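Local coordinates for protein malonate decarboxylase subunit alpha (Acinetobacter baumannii ATCC 17978, PDB 6MPR) that probably serves as the acyl-carrier-protein transferase of malonate decarboxylase, loading malonate onto the carrier protein in exchange for acetate, at residues Phe235-Lys240 with His268-Asn273; Pro244-Met249 with Met433-Gln438; Met251-Gly256 with His474-Glu479; Ile277-Pro282 with Glu540-Lys545; Leu306-Glu311 with Ala548-Trp553. All blocks are in the same frame, centred on the assembly; numbering follows the deposited sequence.

Contact 1: Phe235-Lys240 with His268-Asn273; sequences FTRDPK and HGIGFN
Arg237 lies over Ile270 and Phe272, and its bent chain gives each a different part of itself. CG sits anti to the carbonyl carbon, and chi2 at -66° turns CD across the Phe272 ring. CD stands 4.1 Å from the ring centroid, over one face but offset toward the rim, a CH-pi contact with the side chains crossing at about a right angle. Farther out, the guanidinium is laid flat on Ile270, whose CG1 comes under the centre of one face, 3.6 Å from Arg237 CZ. Ile270 has CG1 anti to the backbone N (chi1 177°), and its CD1 lies 3.7 Å from Arg237 CG. Two polar contacts fix the guanidinium's rotation: NH1 donates to Thr236 O at 2.9 Å, which lies in the guanidinium plane, while water 1 accepts from NH2 at the edge and donates to Ile270 O. Asp238 brings its carbonyl O to the edge of the Phe272 ring, 3.6 Å from CE1. Asp238 OD1 accepts from Lys240 N in an Asx turn. This surface contact joins the loop between strand 221-224 and helix 244-261 to the start of helix 272-287, whose N-cap is Gly271, just beyond strand 265-268.

Contact 2: Pro244-Met249 with Met433-Gln438; sequences PVHVLM and MVETFQ
Met249 and Met433 meet through different conformations. In Met433 the chain runs out extended, CG anti to the backbone N (chi1 173°) and the later torsions all near 180°, so that the methyl CE reaches the helix backbone. Met249 instead bends at its last torsion (chi3 71°), which turns CE back toward the loop. The Met433 methyl presses in tightly, 3.5 Å from Met249 CB and 3.4 Å from Met249 C. In return Met249 CE lies 3.7 Å from Met433 CG and 3.6 Å from Val434 O. Sulfur takes part as well: Met249 SD touches Glu435 CG at 3.7 Å, the two side chains crossing at about a right angle. Glu435 is extended beyond CG and crosses Val245 and His246 obliquely, and its carboxylate oxygens divide between these two residues. OE1 packs on Val245, 3.8 Å from CG1, while OE2 comes 3.4 Å from His246 NE2, with the imidazole and carboxylate planes steeply inclined to each other. His246 ND1 accepts a hydrogen bond from Lys243 N, which helps fix the ring's orientation. This buried contact joins the start of helix 244-261 to the end of strand 429-433 and the loop beyond it. Asn273 and Ile277 of helix 272-287 also touch Met433, and strand 474-477 runs alongside, its Leu476 hydrogen-bonded through the backbone to Val434.

Contact 3: Met251-Gly256 with His474-Glu479; sequences MMAIRG and HLLTEE
Met252 and Ala253 receive the two methyls of Leu476, one residue to each branch. Leu476 CD2 rests against Ala253 CB at 3.7 Å, and CD1 lies 4.0 Å from Met252 CB. Leu476 is modelled in two conformers, so these branch-by-branch distances belong to one of them. CG in this copy is anti to the backbone N (chi1 165°), and the branches point from the strand toward the helix. Met252 wraps past Leu476: its chain bends at chi3 (-75°), placing CE 3.2 Å from Thr477 O, a close methyl-to-carbonyl approach. Glu478 O is 4.1 Å from Met252 CE.

Behind this first shell, hydrogen bonds shape both backbones. Thr477 OG1 accepts from Glu479 N at 2.9 Å, an ST turn spanning Thr477 to Glu479, and the same hydroxyl is hydrogen-bonded to Val500 O. Glu478 OE2 is hydrogen-bonded to Thr436 OG1, and the Glu478 carbonyl accepts from Arg534. On the helix side Gly256 N donates to Met252 O at 2.7 Å, within the turn 254-256, where the helix widens to pi type.

Helix 244-261 thus lies on the mixed sheet, its axis here 9.4 Å from that of strand 474-477 and running roughly antiparallel to it at 145°. Strand 429-433 pairs with that strand, bringing Met433 against Leu476, and Ile277 of helix 272-287 packs on Ala253.

Contact 4: Ile277-Pro282 with Glu540-Lys545; sequences IELILP and ELLAAK
Leu279 and Ala543 are joined by the one hydrogen bond between these segments: Ala543 N donates to Leu279 O at 2.9 Å, tilted 29° from the carbonyl plane. The Ala543 methyl is drawn in beside it, CB standing 3.3 Å from the same oxygen. Leu541 O is hydrogen-bonded to Thr283 OG1, just past the helix segment.

Apolar contacts flank that bond. Leu279, with CG anti to the carbonyl carbon, sets CB against Leu542 CD2 at 3.7 Å and spreads its two methyls over Ala544, CD2 lying 4.1 Å from Ala544 CB. CD1 lies 3.8 Å from Ala544 O, a buried carbonyl with no polar partner in the model. Ile280 holds CG1 between the backbone N and the carbonyl carbon (chi1 71°), while its other branch, CG2, faces the loop and touches Leu541 CB at 4.0 Å. At the far end Pro282 CG makes a looser contact with the Ala543 methyl.

Polar bonds within the loop keep its shape. Lys545 NZ curls back to donate to Leu542 O at 2.7 Å, nearly along the C=O axis, with a weak second bond to Glu540 O.

Helix 272-287, kinked at Pro282, follows strand 265-268 and precedes its parallel neighbour 297-299. It is therefore the connecting helix of a beta-alpha-beta crossover, the unit of Rossmann-like folds, here with the loop 540-545 packed against it.

Contact 5: Leu306-Glu311 with Ala548-Trp553; sequences LIPAIE and ADLVTW
Glu311 and Trp553 share water 2, which donates to Glu311 OE1 at 2.8 Å and, over a longer 3.3 Å, to Trp553 O. They stand on two short helices, 307-311 and 547-553, packed side by side and close to parallel: the axes are 9.9 Å apart with a crossing angle of 21°. The other carboxylate oxygen, Glu311 OE2, has a salt bridge to Arg334 and a hydrogen bond to Tyr330, so both oxygens are occupied. A bend at chi2 (-57°) turns Glu311 CD aside, while CG stays 3.5 Å from Trp553 O. Glu311 also packs against Trp20 of the second subunit, placing this pair near the dimer interface.

Apolar packing does the rest. Pro308 lies over one face of the indole, crossing it at about a right angle, with CB above the middle of the fused rings. Its CD rests on Leu550 CD2 at 3.9 Å. Ile307 slides past the tryptophan in the opposite direction, its CG2 3.8 Å from Trp553 CB. The indole is further held by NE1, which bonds to Ala543 O. Pro308 CG stands 3.6 Å from the centroid of the five-membered ring and just 4° off its normal, an almost axial CH-pi contact.

From the N terminus, the chain lays down 235-240, then two successive parts of helix 244-261, before contact 1 closes a short excursion at 268-273, tying the loop before that helix to the start of helix 272-287. Next come 277-282 and 306-311. The four remaining partners arrive much later: 433-438 closes contact 2, 474-479 contact 3, 540-545 contact 4 and 548-553 contact 5. Since the second segments follow the order of the first, contacts 2 to 5 all cross and none nests. Contact 1 crosses 2 and 3 but precedes 4 and 5 in series. Contacts 2 and 3 tie helix 244-261 to the mixed sheet, while 4 and 5 bring the C-terminal tail onto the helices.

Contact 1: Phe235-Lys240 with His268-Asn273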
# COMPACT_ATOMS: atom_id res chain seq x y z
N PHE A 235 7.21 21.88 1.59
CA PHE A 235 5.89 21.72 2.18
C PHE A 235 5.49 22.93 3.00
O PHE A 235 4.70 22.84 3.94
CB PHE A 235 5.82 20.41 2.98
CG PHE A 235 5.84 19.21 2.08
CD1 PHE A 235 7.04 18.68 1.64
CD2 PHE A 235 4.66 18.68 1.59
CE1 PHE A 235 7.06 17.61 0.78
CE2 PHE A 235 4.67 17.61 0.71
CZ PHE A 235 5.88 17.08 0.31
N THR A 236 6.03 24.08 2.62
CA THR A 236 5.75 25.36 3.25
C THR A 236 5.15 26.30 2.22
O THR A 236 5.71 26.48 1.13
CB THR A 236 7.03 25.96 3.85
OG1 THR A 236 7.61 25.02 4.76
CG2 THR A 236 6.73 27.27 4.59
N ARG A 237 3.98 26.85 2.54
CA ARG A 237 3.39 27.91 1.73
C ARG A 237 3.34 29.18 2.57
O ARG A 237 2.84 29.16 3.70
CB ARG A 237 2.00 27.53 1.23
CG ARG A 237 2.02 26.44 0.15
CD ARG A 237 2.70 26.94 -1.13
NE ARG A 237 2.82 25.89 -2.14
CZ ARG A 237 3.83 25.03 -2.20
NH1 ARG A 237 4.80 25.10 -1.29
NH2 ARG A 237 3.88 24.10 -3.15
N ASP A 238 3.89 30.26 2.04
CA ASP A 238 3.91 31.54 2.74
C ASP A 238 2.50 32.11 2.82
O ASP A 238 1.94 32.48 1.77
CB ASP A 238 4.83 32.52 2.02
CG ASP A 238 5.09 33.79 2.82
OD1 ASP A 238 4.22 34.22 3.61
OD2 ASP A 238 6.17 34.37 2.66
N PRO A 239 1.90 32.24 4.01
CA PRO A 239 0.55 32.80 4.11
C PRO A 239 0.39 34.17 3.45
O PRO A 239 -0.72 34.53 3.08
CB PRO A 239 0.33 32.90 5.62
CG PRO A 239 1.21 31.83 6.19
CD PRO A 239 2.42 31.83 5.32
N LYS A 240 1.47 34.95 3.30
CA LYS A 240 1.32 36.29 2.74
C LYS A 240 0.85 36.26 1.30
O LYS A 240 0.27 37.24 0.83
CB LYS A 240 2.63 37.08 2.84
CG LYS A 240 3.63 36.74 1.74
CD LYS A 240 4.81 37.72 1.71
CE LYS A 240 5.90 37.20 0.79
NZ LYS A 240 6.98 38.18 0.51
N HIS A 268 -4.05 16.70 2.36
CA HIS A 268 -4.05 17.89 1.52
C HIS A 268 -2.85 17.83 0.59
O HIS A 268 -1.72 17.71 1.05
CB HIS A 268 -3.90 19.17 2.34
CG HIS A 268 -5.15 19.63 3.02
ND1 HIS A 268 -5.17 20.77 3.80
CD2 HIS A 268 -6.41 19.15 3.00
CE1 HIS A 268 -6.40 20.95 4.26
NE2 HIS A 268 -7.18 19.99 3.77
N GLY A 269 -3.10 17.97 -0.72
CA GLY A 269 -2.02 18.32 -1.63
C GLY A 269 -1.58 19.75 -1.39
O GLY A 269 -2.41 20.66 -1.27
N ILE A 270 -0.27 19.97 -1.28
CA ILE A 270 0.24 21.27 -0.84
C ILE A 270 -0.04 22.34 -1.89
O ILE A 270 0.19 22.13 -3.09
CB ILE A 270 1.74 21.17 -0.50
CG1 ILE A 270 2.29 22.54 -0.10
CG2 ILE A 270 2.53 20.61 -1.67
CD1 ILE A 270 2.02 22.90 1.31
N GLY A 271 -0.55 23.48 -1.45
CA GLY A 271 -0.78 24.62 -2.33
C GLY A 271 -1.47 25.72 -1.54
O GLY A 271 -1.85 25.54 -0.38
N PHE A 272 -1.62 26.88 -2.18
CA PHE A 272 -2.27 27.98 -1.49
C PHE A 272 -3.74 27.69 -1.24
O PHE A 272 -4.30 28.15 -0.24
CB PHE A 272 -2.12 29.29 -2.28
CG PHE A 272 -0.70 29.80 -2.34
CD1 PHE A 272 -0.01 30.12 -1.17
CD2 PHE A 272 -0.06 29.97 -3.56
CE1 PHE A 272 1.29 30.60 -1.22
CE2 PHE A 272 1.24 30.44 -3.61
CZ PHE A 272 1.92 30.75 -2.44
N ASN A 273 -4.37 26.91 -2.12
CA ASN A 273 -5.76 26.53 -1.92
C ASN A 273 -5.93 25.73 -0.63
O ASN A 273 -6.83 26.00 0.17
CB ASN A 273 -6.26 25.73 -3.12
CG ASN A 273 -5.36 24.55 -3.47
OD1 ASN A 273 -4.14 24.60 -3.26
ND2 ASN A 273 -5.95 23.49 -4.00
O HOH W 1 1.59 23.87 -4.89

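Contact 2: Pro244-Met249 with Met433-Gln438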
# COMPACT_ATOMS: atom_id res chain seq x y z
N PRO A 244 -7.75 36.31 -1.62
CA PRO A 244 -9.18 36.09 -1.36
C PRO A 244 -9.78 34.90 -2.09
O PRO A 244 -10.60 34.17 -1.51
CB PRO A 244 -9.82 37.41 -1.82
CG PRO A 244 -8.77 38.43 -1.52
CD PRO A 244 -7.44 37.74 -1.81
N VAL A 245 -9.41 34.67 -3.35
CA VAL A 245 -9.96 33.53 -4.10
C VAL A 245 -9.61 32.21 -3.41
O VAL A 245 -10.43 31.27 -3.39
CB VAL A 245 -9.48 33.56 -5.57
CG1 VAL A 245 -7.96 33.41 -5.68
CG2 VAL A 245 -10.18 32.47 -6.38
N HIS A 246 -8.40 32.10 -2.85
CA HIS A 246 -8.04 30.88 -2.13
C HIS A 246 -8.91 30.70 -0.90
O HIS A 246 -9.33 29.59 -0.58
CB HIS A 246 -6.56 30.91 -1.72
CG HIS A 246 -5.61 31.06 -2.87
ND1 HIS A 246 -4.60 32.00 -2.87
CD2 HIS A 246 -5.50 30.39 -4.04
CE1 HIS A 246 -3.92 31.91 -4.00
NE2 HIS A 246 -4.44 30.94 -4.72
N VAL A 247 -9.17 31.80 -0.19
CA VAL A 247 -10.02 31.76 1.00
C VAL A 247 -11.45 31.36 0.64
O VAL A 247 -12.07 30.55 1.33
CB VAL A 247 -9.99 33.13 1.71
CG1 VAL A 247 -10.98 33.17 2.87
CG2 VAL A 247 -8.57 33.46 2.16
N LEU A 248 -11.99 31.92 -0.44
CA LEU A 248 -13.34 31.57 -0.89
C LEU A 248 -13.45 30.08 -1.17
O LEU A 248 -14.38 29.41 -0.72
CB LEU A 248 -13.71 32.39 -2.13
CG LEU A 248 -15.09 32.19 -2.77
CD1 LEU A 248 -16.21 32.57 -1.83
CD2 LEU A 248 -15.18 33.00 -4.09
N MET A 249 -12.49 29.54 -1.92
CA MET A 249 -12.52 28.12 -2.24
C MET A 249 -12.35 27.27 -0.98
O MET A 249 -12.98 26.22 -0.85
CB MET A 249 -11.44 27.81 -3.28
CG MET A 249 -11.76 28.41 -4.65
SD MET A 249 -10.36 28.34 -5.76
CE MET A 249 -10.27 26.59 -6.09
N MET A 433 -9.48 20.61 -6.54
CA MET A 433 -9.73 21.99 -6.09
C MET A 433 -8.81 22.88 -6.91
O MET A 433 -7.60 22.94 -6.65
CB MET A 433 -9.48 22.13 -4.59
CG MET A 433 -9.55 23.54 -4.06
SD MET A 433 -9.20 23.50 -2.28
CE MET A 433 -9.82 25.08 -1.81
N VAL A 434 -9.38 23.58 -7.89
CA VAL A 434 -8.60 24.20 -8.95
C VAL A 434 -9.31 25.49 -9.38
O VAL A 434 -10.54 25.52 -9.49
CB VAL A 434 -8.45 23.14 -10.08
CG1 VAL A 434 -9.35 23.41 -11.25
CG2 VAL A 434 -6.97 22.91 -10.44
N GLU A 435 -8.54 26.56 -9.60
CA GLU A 435 -9.13 27.75 -10.19
C GLU A 435 -9.32 27.53 -11.69
O GLU A 435 -8.68 26.67 -12.31
CB GLU A 435 -8.27 29.00 -9.95
CG GLU A 435 -8.02 29.32 -8.48
CD GLU A 435 -6.92 30.35 -8.28
OE1 GLU A 435 -7.06 31.48 -8.80
OE2 GLU A 435 -5.92 30.02 -7.61
N THR A 436 -10.25 28.28 -12.28
CA THR A 436 -10.60 28.02 -13.67
C THR A 436 -9.48 28.41 -14.63
O THR A 436 -9.37 27.83 -15.71
CB THR A 436 -11.91 28.73 -14.03
OG1 THR A 436 -11.81 30.14 -13.81
CG2 THR A 436 -13.04 28.15 -13.18
N PHE A 437 -8.62 29.35 -14.24
CA PHE A 437 -7.44 29.67 -15.02
C PHE A 437 -6.20 29.56 -14.14
O PHE A 437 -6.24 29.88 -12.95
CB PHE A 437 -7.51 31.07 -15.64
CG PHE A 437 -8.44 31.14 -16.81
CD1 PHE A 437 -9.81 31.23 -16.62
CD2 PHE A 437 -7.94 31.12 -18.11
CE1 PHE A 437 -10.66 31.30 -17.70
CE2 PHE A 437 -8.79 31.18 -19.19
CZ PHE A 437 -10.15 31.27 -18.99
N GLN A 438 -5.12 29.08 -14.76
CA GLN A 438 -3.87 28.84 -14.07
C GLN A 438 -3.05 30.12 -13.97
O GLN A 438 -3.36 31.16 -14.57
CB GLN A 438 -3.07 27.76 -14.80
CG GLN A 438 -3.61 26.37 -14.59
CD GLN A 438 -3.62 25.99 -13.12
OE1 GLN A 438 -2.66 26.24 -12.39
NE2 GLN A 438 -4.71 25.38 -12.68

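Contact 3: Met251-Gly256 with His474-Glu479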
# COMPACT_ATOMS: atom_id res chain seq x y z
N MET A 251 -13.35 28.13 2.06
CA MET A 251 -14.64 28.15 2.75
C MET A 251 -15.61 27.13 2.15
O MET A 251 -16.30 26.42 2.89
CB MET A 251 -15.26 29.55 2.69
CG MET A 251 -14.59 30.59 3.58
SD MET A 251 -15.06 32.26 3.11
CE MET A 251 -16.47 32.58 4.18
N MET A 252 -15.69 27.07 0.82
CA MET A 252 -16.58 26.11 0.18
C MET A 252 -16.14 24.66 0.43
O MET A 252 -16.99 23.78 0.60
CB MET A 252 -16.65 26.41 -1.32
CG MET A 252 -17.35 27.74 -1.60
SD MET A 252 -17.81 27.93 -3.33
CE MET A 252 -16.22 28.26 -4.08
N ALA A 253 -14.83 24.40 0.45
CA ALA A 253 -14.36 23.06 0.81
C ALA A 253 -14.82 22.67 2.21
O ALA A 253 -15.25 21.53 2.43
CB ALA A 253 -12.83 22.98 0.72
N ILE A 254 -14.73 23.58 3.17
CA ILE A 254 -15.04 23.23 4.56
C ILE A 254 -16.54 23.02 4.73
O ILE A 254 -16.98 22.03 5.33
CB ILE A 254 -14.53 24.32 5.51
CG1 ILE A 254 -13.00 24.30 5.52
CG2 ILE A 254 -15.13 24.11 6.91
CD1 ILE A 254 -12.34 25.48 6.22
N ARG A 255 -17.33 23.94 4.21
CA ARG A 255 -18.78 23.89 4.36
C ARG A 255 -19.39 22.86 3.42
O ARG A 255 -20.21 22.03 3.83
CB ARG A 255 -19.33 25.29 4.11
CG ARG A 255 -20.82 25.44 4.22
CD ARG A 255 -21.24 25.68 5.66
NE ARG A 255 -22.67 25.96 5.73
CZ ARG A 255 -23.40 25.83 6.83
NH1 ARG A 255 -22.84 25.42 7.96
NH2 ARG A 255 -24.70 26.12 6.79
N GLY A 256 -19.00 22.89 2.15
CA GLY A 256 -19.64 22.07 1.14
C GLY A 256 -19.09 20.67 0.96
O GLY A 256 -19.71 19.88 0.24
N HIS A 474 -15.59 15.14 -6.27
CA HIS A 474 -15.92 16.55 -6.10
C HIS A 474 -14.99 17.40 -6.96
O HIS A 474 -13.77 17.27 -6.86
CB HIS A 474 -15.75 17.00 -4.65
CG HIS A 474 -16.68 16.32 -3.68
ND1 HIS A 474 -16.50 15.01 -3.27
CD2 HIS A 474 -17.79 16.77 -3.05
CE1 HIS A 474 -17.45 14.69 -2.41
NE2 HIS A 474 -18.25 15.74 -2.26
N LEU A 475 -15.56 18.32 -7.76
CA LEU A 475 -14.81 19.35 -8.46
C LEU A 475 -15.10 20.70 -7.82
O LEU A 475 -16.26 21.13 -7.80
CB LEU A 475 -15.17 19.40 -9.95
CG LEU A 475 -14.46 20.46 -10.80
CD1 LEU A 475 -12.93 20.27 -10.77
CD2 LEU A 475 -14.97 20.40 -12.22
N LEU A 476 -14.07 21.37 -7.31
CA LEU A 476 -14.22 22.63 -6.58
C LEU A 476 -13.40 23.71 -7.27
O LEU A 476 -12.17 23.59 -7.38
CB LEU A 476 -13.76 22.45 -5.13
CG LEU A 476 -13.50 23.71 -4.32
CD1 LEU A 476 -14.75 24.56 -4.28
CD2 LEU A 476 -13.03 23.32 -2.92
N THR A 477 -14.08 24.76 -7.74
CA THR A 477 -13.42 25.92 -8.36
C THR A 477 -13.84 27.18 -7.61
O THR A 477 -14.64 27.14 -6.68
CB THR A 477 -13.77 26.07 -9.85
OG1 THR A 477 -15.11 26.59 -9.97
CG2 THR A 477 -13.67 24.75 -10.58
N GLU A 478 -13.33 28.33 -8.07
CA GLU A 478 -13.78 29.59 -7.49
C GLU A 478 -15.24 29.88 -7.84
O GLU A 478 -15.83 30.78 -7.25
CB GLU A 478 -12.85 30.73 -7.93
CG GLU A 478 -13.09 31.31 -9.32
CD GLU A 478 -12.38 30.56 -10.43
OE1 GLU A 478 -11.92 29.42 -10.20
OE2 GLU A 478 -12.30 31.11 -11.56
N GLU A 479 -15.83 29.10 -8.75
CA GLU A 479 -17.24 29.22 -9.09
C GLU A 479 -18.16 28.39 -8.21
O GLU A 479 -19.34 28.74 -8.06
CB GLU A 479 -17.44 28.81 -10.55
CG GLU A 479 -16.77 29.74 -11.53
CD GLU A 479 -17.57 30.99 -11.74
OE1 GLU A 479 -18.50 30.96 -12.58
OE2 GLU A 479 -17.30 32.00 -11.05

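Contact 4: Ile277-Pro282 with Glu540-Lys545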
# COMPACT_ATOMS: atom_id res chain seq x y z
N ILE A 277 -7.33 26.47 3.58
CA ILE A 277 -8.20 25.60 4.37
C ILE A 277 -7.63 25.42 5.77
O ILE A 277 -8.31 25.63 6.78
CB ILE A 277 -8.38 24.24 3.67
CG1 ILE A 277 -9.26 24.37 2.43
CG2 ILE A 277 -8.99 23.22 4.63
CD1 ILE A 277 -9.36 23.07 1.65
N GLU A 278 -6.36 25.00 5.84
CA GLU A 278 -5.69 24.78 7.12
C GLU A 278 -5.75 26.03 8.00
O GLU A 278 -5.99 25.93 9.21
CB GLU A 278 -4.24 24.35 6.88
CG GLU A 278 -4.12 23.06 6.05
CD GLU A 278 -2.74 22.79 5.48
OE1 GLU A 278 -1.75 23.37 5.97
OE2 GLU A 278 -2.65 21.99 4.52
N LEU A 279 -5.56 27.21 7.40
CA LEU A 279 -5.49 28.45 8.16
C LEU A 279 -6.85 29.05 8.51
O LEU A 279 -6.91 29.95 9.36
CB LEU A 279 -4.66 29.49 7.41
CG LEU A 279 -3.16 29.17 7.44
CD1 LEU A 279 -2.38 30.10 6.51
CD2 LEU A 279 -2.64 29.26 8.86
N ILE A 280 -7.95 28.60 7.90
CA ILE A 280 -9.26 29.11 8.30
C ILE A 280 -10.07 28.09 9.08
O ILE A 280 -11.17 28.42 9.53
CB ILE A 280 -10.08 29.66 7.11
CG1 ILE A 280 -10.58 28.55 6.19
CG2 ILE A 280 -9.33 30.75 6.36
CD1 ILE A 280 -11.58 29.03 5.17
N LEU A 281 -9.57 26.87 9.27
CA LEU A 281 -10.23 25.99 10.24
C LEU A 281 -10.42 26.66 11.59
O LEU A 281 -11.54 26.64 12.11
CB LEU A 281 -9.46 24.67 10.37
CG LEU A 281 -9.68 23.67 9.24
CD1 LEU A 281 -8.72 22.52 9.45
CD2 LEU A 281 -11.13 23.19 9.24
N PRO A 282 -9.40 27.30 12.20
CA PRO A 282 -9.61 27.85 13.55
C PRO A 282 -10.42 29.13 13.58
O PRO A 282 -10.71 29.63 14.68
CB PRO A 282 -8.17 28.11 14.04
CG PRO A 282 -7.28 27.32 13.11
CD PRO A 282 -7.99 27.37 11.80
N GLU A 540 -8.52 38.48 6.15
CA GLU A 540 -8.75 38.62 7.58
C GLU A 540 -9.22 37.31 8.22
O GLU A 540 -9.11 37.16 9.44
CB GLU A 540 -9.76 39.74 7.85
CG GLU A 540 -9.16 41.13 7.76
CD GLU A 540 -7.98 41.30 8.71
OE1 GLU A 540 -8.18 41.23 9.95
OE2 GLU A 540 -6.84 41.50 8.22
N LEU A 541 -9.73 36.37 7.42
CA LEU A 541 -10.13 35.07 7.95
C LEU A 541 -8.94 34.18 8.28
O LEU A 541 -9.09 33.24 9.07
CB LEU A 541 -11.03 34.35 6.95
CG LEU A 541 -12.53 34.51 7.13
CD1 LEU A 541 -13.26 33.62 6.15
CD2 LEU A 541 -12.93 34.17 8.57
N LEU A 542 -7.78 34.43 7.69
CA LEU A 542 -6.61 33.59 7.94
C LEU A 542 -6.15 33.71 9.39
O LEU A 542 -5.97 34.81 9.91
CB LEU A 542 -5.48 33.98 6.99
CG LEU A 542 -5.74 33.74 5.51
CD1 LEU A 542 -4.72 34.48 4.67
CD2 LEU A 542 -5.72 32.24 5.17
N ALA A 543 -5.95 32.56 10.05
CA ALA A 543 -5.42 32.58 11.42
C ALA A 543 -4.01 33.15 11.47
O ALA A 543 -3.60 33.70 12.49
CB ALA A 543 -5.42 31.16 12.01
N ALA A 544 -3.26 33.02 10.38
CA ALA A 544 -1.94 33.63 10.25
C ALA A 544 -1.85 34.28 8.88
O ALA A 544 -2.19 33.66 7.87
CB ALA A 544 -0.82 32.59 10.44
N LYS A 545 -1.40 35.54 8.85
CA LYS A 545 -1.28 36.32 7.62
C LYS A 545 0.09 36.22 6.97
O LYS A 545 0.24 36.64 5.82
CB LYS A 545 -1.59 37.79 7.91
CG LYS A 545 -3.06 38.17 7.87
CD LYS A 545 -3.84 37.50 8.98
CE LYS A 545 -5.23 38.11 9.13
NZ LYS A 545 -5.93 37.53 10.30

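Contact 5: Leu306-Glu311 with Ala548-Trp553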
# COMPACT_ATOMS: atom_id res chain seq x y z
N LEU A 306 -0.31 24.41 9.15
CA LEU A 306 -1.17 23.66 10.06
C LEU A 306 -0.97 24.05 11.52
O LEU A 306 -1.75 23.60 12.37
CB LEU A 306 -0.95 22.14 9.89
CG LEU A 306 -2.06 21.21 10.39
CD1 LEU A 306 -3.31 21.40 9.54
CD2 LEU A 306 -1.58 19.75 10.32
N ILE A 307 0.03 24.87 11.84
CA ILE A 307 0.30 25.19 13.25
C ILE A 307 -0.92 25.76 13.98
O ILE A 307 -1.23 25.28 15.08
CB ILE A 307 1.54 26.09 13.36
CG1 ILE A 307 2.80 25.30 12.96
CG2 ILE A 307 1.68 26.66 14.77
CD1 ILE A 307 4.07 26.12 12.94
N PRO A 308 -1.65 26.74 13.44
CA PRO A 308 -2.81 27.25 14.20
C PRO A 308 -3.87 26.18 14.44
O PRO A 308 -4.46 26.12 15.54
CB PRO A 308 -3.32 28.40 13.32
CG PRO A 308 -2.09 28.86 12.59
CD PRO A 308 -1.37 27.58 12.26
N ALA A 309 -4.14 25.31 13.46
CA ALA A 309 -5.08 24.22 13.65
C ALA A 309 -4.61 23.23 14.71
O ALA A 309 -5.43 22.64 15.42
CB ALA A 309 -5.31 23.49 12.31
N ILE A 310 -3.29 22.99 14.82
CA ILE A 310 -2.79 22.16 15.90
C ILE A 310 -2.96 22.87 17.24
O ILE A 310 -3.46 22.30 18.21
CB ILE A 310 -1.32 21.79 15.68
CG1 ILE A 310 -1.15 20.96 14.41
CG2 ILE A 310 -0.77 21.03 16.89
CD1 ILE A 310 0.30 20.81 14.01
N GLU A 311 -2.53 24.14 17.30
CA GLU A 311 -2.52 24.84 18.58
C GLU A 311 -3.91 25.02 19.15
O GLU A 311 -4.07 25.07 20.38
CB GLU A 311 -1.83 26.20 18.44
CG GLU A 311 -0.35 26.11 18.10
CD GLU A 311 0.43 25.30 19.13
OE1 GLU A 311 0.50 25.73 20.29
OE2 GLU A 311 0.96 24.23 18.77
N ALA A 548 5.89 35.27 9.98
CA ALA A 548 6.07 35.74 11.35
C ALA A 548 4.90 35.32 12.23
O ALA A 548 5.07 34.96 13.40
CB ALA A 548 6.24 37.26 11.38
N ASP A 549 3.69 35.34 11.66
CA ASP A 549 2.51 34.93 12.42
C ASP A 549 2.56 33.45 12.77
O ASP A 549 2.14 33.05 13.87
CB ASP A 549 1.25 35.25 11.61
CG ASP A 549 0.78 36.68 11.78
OD1 ASP A 549 1.43 37.45 12.53
OD2 ASP A 549 -0.23 37.04 11.16
N LEU A 550 3.09 32.63 11.86
CA LEU A 550 3.25 31.21 12.17
C LEU A 550 4.27 31.01 13.28
O LEU A 550 4.08 30.16 14.16
CB LEU A 550 3.65 30.43 10.91
CG LEU A 550 2.57 30.37 9.82
CD1 LEU A 550 3.06 29.65 8.59
CD2 LEU A 550 1.30 29.72 10.36
N VAL A 551 5.36 31.78 13.26
CA VAL A 551 6.35 31.69 14.33
C VAL A 551 5.70 32.01 15.67
O VAL A 551 5.89 31.29 16.67
CB VAL A 551 7.54 32.62 14.06
CG1 VAL A 551 8.50 32.60 15.24
CG2 VAL A 551 8.24 32.20 12.79
N THR A 552 4.95 33.11 15.72
CA THR A 552 4.23 33.49 16.93
C THR A 552 3.29 32.38 17.38
O THR A 552 3.28 32.00 18.56
CB THR A 552 3.48 34.79 16.67
OG1 THR A 552 4.42 35.82 16.35
CG2 THR A 552 2.66 35.21 17.91
N TRP A 553 2.50 31.84 16.45
CA TRP A 553 1.57 30.75 16.77
C TRP A 553 2.30 29.56 17.38
O TRP A 553 1.76 28.88 18.26
CB TRP A 553 0.84 30.31 15.51
CG TRP A 553 -0.52 30.95 15.28
CD1 TRP A 553 -0.83 31.90 14.35
CD2 TRP A 553 -1.74 30.65 15.97
NE1 TRP A 553 -2.17 32.22 14.42
CE2 TRP A 553 -2.75 31.47 15.41
CE3 TRP A 553 -2.08 29.77 17.01
CZ2 TRP A 553 -4.07 31.42 15.84
CZ3 TRP A 553 -3.39 29.74 17.44
CH2 TRP A 553 -4.37 30.56 16.86
O HOH W 2 -0.05 28.37 20.93